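Local coordinates for putative isohexenylglutaconyl-CoA hydratase (Pseudomonas aeruginosa, PDB 4ZU2), which hydrates isohexenylglutaconyl-CoA as a crotonase-family enoyl-CoA hydratase whose production rises in cells grown on citronellate, at the interface of chains A and B. Residues are numbered along the deposited sequence; one frame, centred on the assembly and turned at random. Chains: chain A/B, Putative isohexenylglutaconyl-CoA hydratase.

The interface of chains A and B. Residues chain A 84, 143-144; chain B 238, 241-242, 247, 251.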
# COMPACT_ATOMS: atom_id res chain seq x y z
N TYR A 84 -11.98 26.39 -15.11
CA TYR A 84 -12.04 25.03 -14.58
C TYR A 84 -10.67 24.60 -14.04
O TYR A 84 -10.61 24.05 -12.97
CB TYR A 84 -12.64 24.06 -15.62
CG TYR A 84 -14.14 24.25 -15.70
CD1 TYR A 84 -14.96 23.89 -14.63
CD2 TYR A 84 -14.74 24.86 -16.80
CE1 TYR A 84 -16.34 24.09 -14.66
CE2 TYR A 84 -16.12 25.08 -16.83
CZ TYR A 84 -16.90 24.70 -15.75
OH TYR A 84 -18.26 24.88 -15.77
N GLY A 143 -18.75 12.01 -16.81
CA GLY A 143 -17.83 12.40 -17.85
C GLY A 143 -16.67 13.25 -17.42
O GLY A 143 -15.93 13.72 -18.30
N ILE A 144 -16.48 13.45 -16.11
CA ILE A 144 -15.34 14.20 -15.57
C ILE A 144 -14.37 13.29 -14.76
O ILE A 144 -14.55 12.08 -14.74
CB ILE A 144 -15.78 15.42 -14.73
CG1 ILE A 144 -16.42 15.00 -13.41
CG2 ILE A 144 -16.80 16.28 -15.55
CD1 ILE A 144 -17.00 16.19 -12.59
N PHE B 238 -8.63 17.86 -16.08
CA PHE B 238 -9.97 18.02 -15.57
C PHE B 238 -10.75 19.06 -16.44
O PHE B 238 -11.89 18.83 -16.86
CB PHE B 238 -9.90 18.47 -14.11
CG PHE B 238 -11.26 18.72 -13.47
CD1 PHE B 238 -12.00 17.67 -12.92
CD2 PHE B 238 -11.76 20.00 -13.34
CE1 PHE B 238 -13.21 17.89 -12.30
CE2 PHE B 238 -12.96 20.23 -12.75
CZ PHE B 238 -13.70 19.15 -12.22
N ALA B 241 -11.75 17.68 -19.74
CA ALA B 241 -12.82 16.71 -19.65
C ALA B 241 -14.18 17.40 -19.49
O ALA B 241 -15.14 17.01 -20.11
CB ALA B 241 -12.56 15.74 -18.51
N VAL B 242 -14.20 18.49 -18.72
CA VAL B 242 -15.41 19.25 -18.43
C VAL B 242 -15.93 19.89 -19.69
O VAL B 242 -17.12 20.00 -19.88
CB VAL B 242 -15.19 20.32 -17.30
CG1 VAL B 242 -16.44 21.14 -16.98
CG2 VAL B 242 -14.89 19.63 -16.05
N GLY B 247 -18.08 15.23 -20.94
CA GLY B 247 -18.32 15.98 -19.71
C GLY B 247 -19.55 16.85 -19.76
O GLY B 247 -20.26 16.97 -18.77
N THR B 251 -22.69 16.08 -17.16
CA THR B 251 -23.09 17.08 -16.17
C THR B 251 -24.48 17.63 -16.55
O THR B 251 -25.26 18.01 -15.70
CB THR B 251 -22.05 18.21 -16.06
OG1 THR B 251 -21.90 18.85 -17.33
CG2 THR B 251 -20.67 17.65 -15.61
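B:Val242 reaches chain A with both methyls, one meeting A:Tyr84 and the other A:Ile144, in a largely apolar patch between two subunits of the crotonase fold. The deposited assembly is a trimer, and in this family C-terminal helices commonly pack against a neighbouring subunit; helices 227-243 and 245-255 of chain B do so here, against helix 81-99 and the loop at A:Gly143 and A:Ile144.

The aromatic contact is a CH-pi interaction. B:Val242 CG1 stands over the centre of the A:Tyr84 ring, 3.6 Å above its plane, and its distances to the six ring carbons differ little, as expected for a methyl aimed at the face and not at an edge. The valine side chain runs nearly perpendicular to the tyrosine's. With CG1 anti to the backbone N of B:Val242 (chi1 180°), this branch faces the tyrosine while CG2 turns toward the loop.

Aliphatic packing centres on A:Ile144, which buries 67 Å² against chain B, the most of the residues described. Its branch methyl CG2 lies 3.9 Å from B:Val242 CG2, the two side chains roughly parallel, in one direction. The same methyl also meets B:Thr251 CG2 at 4.1 Å, there from a side chain set nearly crosswise. The longer branch of A:Ile144 ends in CD1, 4.2 Å from CE1 of the B:Phe238 ring, a looser contact. Within chain B, B:Val242 CG2 sits 3.9 Å above one face of that ring, displaced from its centre; the ring flanks this methyl, about perpendicular to its contact with A:Ile144.

Backbone contacts and a hydrogen bond internal to chain B lie alongside. The carbonyl A:Gly143 O comes within 3.6 Å of B:Gly247 CA, and the two glycine CA atoms within 4.1 Å, a close passage without intervening side chains. B:Thr251 OG1 hydrogen-bonds to B:Gly247 O at 2.9 Å, tilted 21° from the carbonyl plane, which probably fixes chi1 (59°) and keeps CG2 toward A:Ile144.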